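Local structure of chloramphenicol acetyltransferase (Aliivibrio fischeri, 6PXA) at residues I186-T199 against I208-G220. The protein probably transfers the acetyl group of acetyl-CoA to the 3-hydroxyl of chloramphenicol, as a trimeric hexapeptide-repeat acyltransferase, and binds taurocholic acid. Numbering follows the deposited sequence.
Sequences IKWWDWPLQHIKNT and IEELEQYFIKNVG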
loop_
_atom_site.group_PDB
_atom_site.type_symbol
_atom_site.label_atom_id
_atom_site.label_comp_id
_atom_site.label_asym_id
_atom_site.label_seq_id
_atom_site.Cartn_x
_atom_site.Cartn_y
_atom_site.Cartn_z
ATOM N N ILE B 186 -30.298 -15.516 13.015
ATOM C CA ILE B 186 -31.417 -15.022 12.213
ATOM C C ILE B 186 -30.994 -14.744 10.774
ATOM O O ILE B 186 -31.819 -14.843 9.859
ATOM C CB ILE B 186 -32.068 -13.780 12.856
ATOM C CG1 ILE B 186 -31.094 -12.607 12.942
ATOM C CG2 ILE B 186 -32.624 -14.096 14.253
ATOM C CD1 ILE B 186 -31.706 -11.404 13.677
ATOM N N LYS B 187 -29.725 -14.395 10.544
ATOM C CA LYS B 187 -29.161 -14.292 9.198
ATOM C C LYS B 187 -30.066 -13.489 8.256
ATOM O O LYS B 187 -30.585 -14.005 7.265
ATOM C CB LYS B 187 -28.895 -15.680 8.605
ATOM C CG LYS B 187 -28.004 -16.580 9.432
ATOM C CD LYS B 187 -27.641 -17.806 8.634
ATOM C CE LYS B 187 -26.882 -18.838 9.463
ATOM N NZ LYS B 187 -27.779 -19.751 10.229
ATOM N N TRP B 188 -30.218 -12.194 8.574
ATOM C CA TRP B 188 -31.137 -11.342 7.820
ATOM C C TRP B 188 -30.761 -11.248 6.351
ATOM O O TRP B 188 -31.627 -10.937 5.526
ATOM C CB TRP B 188 -31.203 -9.920 8.410
ATOM C CG TRP B 188 -29.895 -9.108 8.268
ATOM C CD1 TRP B 188 -28.970 -8.896 9.241
ATOM C CD2 TRP B 188 -29.407 -8.404 7.094
ATOM N NE1 TRP B 188 -27.932 -8.124 8.755
ATOM C CE2 TRP B 188 -28.177 -7.813 7.443
ATOM C CE3 TRP B 188 -29.891 -8.224 5.793
ATOM C CZ2 TRP B 188 -27.424 -7.059 6.535
ATOM C CZ3 TRP B 188 -29.153 -7.495 4.895
ATOM C CH2 TRP B 188 -27.924 -6.916 5.267
ATOM N N TRP B 189 -29.488 -11.492 6.008
ATOM C CA TRP B 189 -29.089 -11.481 4.604
ATOM C C TRP B 189 -29.740 -12.613 3.808
ATOM O O TRP B 189 -29.789 -12.540 2.578
ATOM C CB TRP B 189 -27.554 -11.533 4.483
ATOM C CG TRP B 189 -26.930 -12.509 5.426
ATOM C CD1 TRP B 189 -26.801 -13.849 5.243
ATOM C CD2 TRP B 189 -26.378 -12.221 6.715
ATOM N NE1 TRP B 189 -26.197 -14.419 6.339
ATOM C CE2 TRP B 189 -25.921 -13.441 7.256
ATOM C CE3 TRP B 189 -26.207 -11.047 7.458
ATOM C CZ2 TRP B 189 -25.309 -13.522 8.508
ATOM C CZ3 TRP B 189 -25.593 -11.126 8.695
ATOM C CH2 TRP B 189 -25.168 -12.355 9.218
ATOM N N ASP B 190 -30.285 -13.626 4.472
ATOM C CA ASP B 190 -30.928 -14.737 3.782
ATOM C C ASP B 190 -32.447 -14.601 3.720
ATOM O O ASP B 190 -33.098 -15.419 3.074
ATOM C CB ASP B 190 -30.547 -16.055 4.455
ATOM C CG ASP B 190 -29.127 -16.481 4.137
ATOM O OD1 ASP B 190 -28.618 -16.112 3.055
ATOM O OD2 ASP B 190 -28.523 -17.209 4.956
ATOM N N TRP B 191 -33.021 -13.583 4.365
ATOM C CA TRP B 191 -34.466 -13.379 4.354
ATOM C C TRP B 191 -34.959 -13.052 2.946
ATOM O O TRP B 191 -34.217 -12.479 2.139
ATOM C CB TRP B 191 -34.854 -12.226 5.281
ATOM C CG TRP B 191 -34.569 -12.436 6.723
ATOM C CD1 TRP B 191 -34.026 -13.541 7.298
ATOM C CD2 TRP B 191 -34.810 -11.506 7.784
ATOM N NE1 TRP B 191 -33.908 -13.357 8.653
ATOM C CE2 TRP B 191 -34.389 -12.118 8.979
ATOM C CE3 TRP B 191 -35.329 -10.204 7.837
ATOM C CZ2 TRP B 191 -34.471 -11.474 10.220
ATOM C CZ3 TRP B 191 -35.412 -9.573 9.063
ATOM C CH2 TRP B 191 -34.994 -10.211 10.239
ATOM N N PRO B 192 -36.228 -13.345 2.646
ATOM C CA PRO B 192 -36.805 -12.858 1.390
ATOM C C PRO B 192 -36.717 -11.345 1.331
ATOM O O PRO B 192 -36.702 -10.660 2.360
ATOM C CB PRO B 192 -38.262 -13.340 1.449
ATOM C CG PRO B 192 -38.262 -14.456 2.465
ATOM C CD PRO B 192 -37.240 -14.021 3.479
ATOM N N LEU B 193 -36.629 -10.822 0.106
ATOM C CA LEU B 193 -36.303 -9.408 -0.052
ATOM C C LEU B 193 -37.347 -8.513 0.602
ATOM O O LEU B 193 -37.006 -7.470 1.168
ATOM C CB LEU B 193 -36.154 -9.069 -1.533
ATOM C CG LEU B 193 -36.196 -7.595 -1.936
ATOM C CD1 LEU B 193 -35.008 -6.796 -1.353
ATOM C CD2 LEU B 193 -36.232 -7.482 -3.453
ATOM N N GLN B 194 -38.625 -8.904 0.557
ATOM C CA GLN B 194 -39.652 -8.059 1.158
ATOM C C GLN B 194 -39.492 -7.967 2.676
ATOM O O GLN B 194 -39.890 -6.969 3.278
ATOM C CB GLN B 194 -41.052 -8.578 0.790
ATOM C CG GLN B 194 -42.200 -7.632 1.163
ATOM C CD GLN B 194 -42.068 -6.241 0.543
ATOM O OE1 GLN B 194 -41.977 -6.094 -0.676
ATOM N NE2 GLN B 194 -42.053 -5.216 1.389
ATOM N N HIS B 195 -38.913 -8.985 3.315
ATOM C CA HIS B 195 -38.715 -8.919 4.760
ATOM C C HIS B 195 -37.549 -8.002 5.106
ATOM O O HIS B 195 -37.564 -7.326 6.140
ATOM C CB HIS B 195 -38.471 -10.316 5.330
ATOM C CG HIS B 195 -39.724 -11.105 5.554
ATOM N ND1 HIS B 195 -40.763 -10.642 6.334
ATOM C CD2 HIS B 195 -40.096 -12.337 5.125
ATOM C CE1 HIS B 195 -41.727 -11.547 6.363
ATOM N NE2 HIS B 195 -41.346 -12.584 5.639
ATOM N N ILE B 196 -36.521 -7.994 4.267
ATOM C CA ILE B 196 -35.428 -7.047 4.451
ATOM C C ILE B 196 -35.927 -5.629 4.238
ATOM O O ILE B 196 -35.614 -4.722 5.017
ATOM C CB ILE B 196 -34.264 -7.394 3.511
ATOM C CG1 ILE B 196 -33.762 -8.808 3.826
ATOM C CG2 ILE B 196 -33.122 -6.352 3.645
ATOM C CD1 ILE B 196 -32.630 -9.307 2.953
ATOM N N LYS B 197 -36.705 -5.414 3.178
ATOM C CA LYS B 197 -37.347 -4.124 2.981
ATOM C C LYS B 197 -38.190 -3.741 4.194
ATOM O O LYS B 197 -38.056 -2.631 4.726
ATOM C CB LYS B 197 -38.185 -4.157 1.704
ATOM C CG LYS B 197 -37.337 -4.402 0.465
ATOM C CD LYS B 197 -38.159 -4.322 -0.810
ATOM C CE LYS B 197 -38.724 -2.932 -1.014
ATOM N NZ LYS B 197 -39.363 -2.783 -2.350
ATOM N N ASN B 198 -39.029 -4.672 4.675
ATOM C CA ASN B 198 -39.938 -4.369 5.781
ATOM C C ASN B 198 -39.190 -3.984 7.046
ATOM O O ASN B 198 -39.710 -3.218 7.865
ATOM C CB ASN B 198 -40.846 -5.563 6.097
ATOM C CG ASN B 198 -41.901 -5.792 5.043
ATOM O OD1 ASN B 198 -42.116 -4.950 4.175
ATOM N ND2 ASN B 198 -42.573 -6.936 5.117
ATOM N N THR B 199 -37.994 -4.522 7.250
ATOM C CA THR B 199 -37.266 -4.250 8.477
ATOM C C THR B 199 -36.140 -3.252 8.264
ATOM O O THR B 199 -35.298 -3.079 9.150
ATOM C CB THR B 199 -36.740 -5.554 9.065
ATOM O OG1 THR B 199 -37.654 -6.605 8.737
ATOM C CG2 THR B 199 -36.689 -5.446 10.560
ATOM N N ILE B 208 -30.635 -4.569 17.535
ATOM C CA ILE B 208 -30.598 -5.987 17.166
ATOM C C ILE B 208 -31.792 -6.740 17.750
ATOM O O ILE B 208 -32.355 -7.633 17.101
ATOM C CB ILE B 208 -29.261 -6.607 17.612
ATOM C CG1 ILE B 208 -28.116 -6.033 16.764
ATOM C CG2 ILE B 208 -29.307 -8.127 17.553
ATOM C CD1 ILE B 208 -26.756 -6.388 17.274
ATOM N N GLU B 209 -32.205 -6.389 18.975
ATOM C CA GLU B 209 -33.292 -7.114 19.629
ATOM C C GLU B 209 -34.625 -6.891 18.925
ATOM O O GLU B 209 -35.444 -7.815 18.832
ATOM C CB GLU B 209 -33.386 -6.711 21.097
ATOM C CG GLU B 209 -32.227 -7.205 21.926
ATOM C CD GLU B 209 -32.440 -6.965 23.402
ATOM O OE1 GLU B 209 -33.449 -6.321 23.763
ATOM O OE2 GLU B 209 -31.604 -7.424 24.204
ATOM N N GLU B 210 -34.870 -5.670 18.439
ATOM C CA GLU B 210 -36.005 -5.446 17.548
ATOM C C GLU B 210 -35.908 -6.344 16.323
ATOM O O GLU B 210 -36.886 -6.992 15.927
ATOM C CB GLU B 210 -36.073 -3.979 17.120
ATOM C CG GLU B 210 -36.800 -3.047 18.051
ATOM C CD GLU B 210 -36.941 -1.644 17.463
ATOM O OE1 GLU B 210 -36.065 -0.787 17.710
ATOM O OE2 GLU B 210 -37.931 -1.400 16.743
ATOM N N LEU B 211 -34.725 -6.408 15.713
ATOM C CA LEU B 211 -34.555 -7.283 14.561
ATOM C C LEU B 211 -34.886 -8.731 14.919
ATOM O O LEU B 211 -35.557 -9.433 14.149
ATOM C CB LEU B 211 -33.130 -7.165 14.021
ATOM C CG LEU B 211 -32.974 -7.759 12.619
ATOM C CD1 LEU B 211 -33.766 -6.945 11.621
ATOM C CD2 LEU B 211 -31.509 -7.866 12.178
ATOM N N GLU B 212 -34.441 -9.184 16.097
ATOM C CA GLU B 212 -34.682 -10.562 16.511
ATOM C C GLU B 212 -36.167 -10.820 16.727
ATOM O O GLU B 212 -36.651 -11.924 16.454
ATOM C CB GLU B 212 -33.893 -10.870 17.784
ATOM C CG GLU B 212 -34.001 -12.303 18.258
ATOM C CD GLU B 212 -33.521 -12.497 19.686
ATOM O OE1 GLU B 212 -33.439 -11.510 20.444
ATOM O OE2 GLU B 212 -33.242 -13.654 20.059
ATOM N N GLN B 213 -36.907 -9.819 17.214
ATOM C CA GLN B 213 -38.350 -9.992 17.377
ATOM C C GLN B 213 -39.056 -10.054 16.029
ATOM O O GLN B 213 -39.953 -10.880 15.841
ATOM C CB GLN B 213 -38.948 -8.872 18.233
ATOM C CG GLN B 213 -38.534 -8.886 19.696
ATOM C CD GLN B 213 -38.960 -10.144 20.436
ATOM O OE1 GLN B 213 -40.095 -10.629 20.294
ATOM N NE2 GLN B 213 -38.051 -10.677 21.246
ATOM N N TYR B 214 -38.670 -9.196 15.078
ATOM C CA TYR B 214 -39.266 -9.273 13.745
ATOM C C TYR B 214 -39.073 -10.656 13.149
ATOM O O TYR B 214 -39.997 -11.218 12.544
ATOM C CB TYR B 214 -38.676 -8.215 12.801
ATOM C CG TYR B 214 -39.341 -8.244 11.433
ATOM C CD1 TYR B 214 -38.879 -9.083 10.418
ATOM C CD2 TYR B 214 -40.455 -7.461 11.175
ATOM C CE1 TYR B 214 -39.512 -9.125 9.182
ATOM C CE2 TYR B 214 -41.083 -7.491 9.949
ATOM C CZ TYR B 214 -40.621 -8.324 8.958
ATOM O OH TYR B 214 -41.279 -8.343 7.743
ATOM N N PHE B 215 -37.871 -11.215 13.308
ATOM C CA PHE B 215 -37.616 -12.585 12.876
ATOM C C PHE B 215 -38.617 -13.554 13.487
ATOM O O PHE B 215 -39.203 -14.382 12.781
ATOM C CB PHE B 215 -36.191 -12.990 13.250
ATOM C CG PHE B 215 -35.813 -14.351 12.784
ATOM C CD1 PHE B 215 -35.388 -14.552 11.479
ATOM C CD2 PHE B 215 -35.896 -15.443 13.640
ATOM C CE1 PHE B 215 -35.045 -15.800 11.043
ATOM C CE2 PHE B 215 -35.545 -16.682 13.209
ATOM C CZ PHE B 215 -35.116 -16.866 11.906
ATOM N N ILE B 216 -38.814 -13.478 14.805
ATOM C CA ILE B 216 -39.662 -14.457 15.481
ATOM C C ILE B 216 -41.094 -14.383 14.957
ATOM O O ILE B 216 -41.752 -15.414 14.765
ATOM C CB ILE B 216 -39.600 -14.256 17.009
ATOM C CG1 ILE B 216 -38.173 -14.485 17.519
ATOM C CG2 ILE B 216 -40.587 -15.179 17.721
ATOM C CD1 ILE B 216 -37.943 -14.041 18.957
ATOM N N LYS B 217 -41.589 -13.167 14.692
ATOM C CA LYS B 217 -42.989 -13.003 14.312
ATOM C C LYS B 217 -43.230 -13.261 12.830
ATOM O O LYS B 217 -44.321 -13.710 12.457
ATOM C CB LYS B 217 -43.481 -11.596 14.660
ATOM C CG LYS B 217 -43.078 -11.102 16.031
ATOM C CD LYS B 217 -43.909 -11.701 17.133
ATOM C CE LYS B 217 -43.416 -11.220 18.491
ATOM N NZ LYS B 217 -43.109 -9.748 18.504
ATOM N N ASN B 218 -42.242 -13.000 11.978
ATOM C CA ASN B 218 -42.489 -12.914 10.544
ATOM C C ASN B 218 -41.677 -13.874 9.692
ATOM O O ASN B 218 -42.163 -14.312 8.648
ATOM C CB ASN B 218 -42.234 -11.479 10.077
ATOM C CG ASN B 218 -43.065 -10.484 10.854
ATOM O OD1 ASN B 218 -42.537 -9.602 11.538
ATOM N ND2 ASN B 218 -44.382 -10.641 10.782
ATOM N N VAL B 219 -40.468 -14.231 10.110
ATOM C CA VAL B 219 -39.560 -14.987 9.257
ATOM C C VAL B 219 -39.527 -16.444 9.696
ATOM O O VAL B 219 -39.961 -17.335 8.956
ATOM C CB VAL B 219 -38.154 -14.360 9.276
ATOM C CG1 VAL B 219 -37.271 -14.996 8.218
ATOM C CG2 VAL B 219 -38.253 -12.850 9.070
ATOM N N GLY B 220 -39.009 -16.696 10.894
ATOM C CA GLY B 220 -39.045 -18.027 11.481
ATOM C C GLY B 220 -38.282 -19.083 10.704
ATOM O O GLY B 220 -38.707 -20.236 10.629
#
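In the helical C-terminal tail of this left-handed beta-helix acyltransferase, helix 208-219 packs on W191, I186 and helix 193-198 through an aromatic cluster of W191, H195, Y214 and F215. The two helices run roughly antiparallel, at 140°. W191 sits in the middle: CG1 of V219 lies over one face of its five-membered ring, 3.8 Å from the centroid, while W188 CA sits against the opposite face, toward its rim. Its CH2 touches L211 CD1, and its NE1 meets the edge of F215, with CD1 at 3.4 Å; the W191 and F215 rings lie near parallel (27°) but slid apart. The same NE1 donates to I186 O (2.8 Å), approaching from above the carbonyl plane, a bond that helps fix the rotation of the indole. I186 in turn lays CG2 over the F215 ring, 3.8 Å from its centroid, and sends CD1 to L211 CD2.

Toward helix 193-198, Y214 has CG anti to its N (chi1 -177°), which carries the phenol across the interface. There its OH shares a hydrogen bond with H195 ND1 at 2.7 Å, in the imidazole plane, and also accepts one from N198 ND2 (3.2 Å), lying in that amide's plane. T199 OG1, bonded to H195 O at 2.7 Å, stands over the centre of the Y214 ring, and T199 CG2 presses tightly on L211 CD1, 3.5 Å away. L211 also packs on I98 of a neighbouring subunit. The result is a C-terminal helical appendage, joined by CH-pi and aliphatic contacts around W191 and by the hydrogen bonds of the Y214 hydroxyl, on the side of a hexapeptide-repeat beta-helix, as in xenobiotic acetyltransferases.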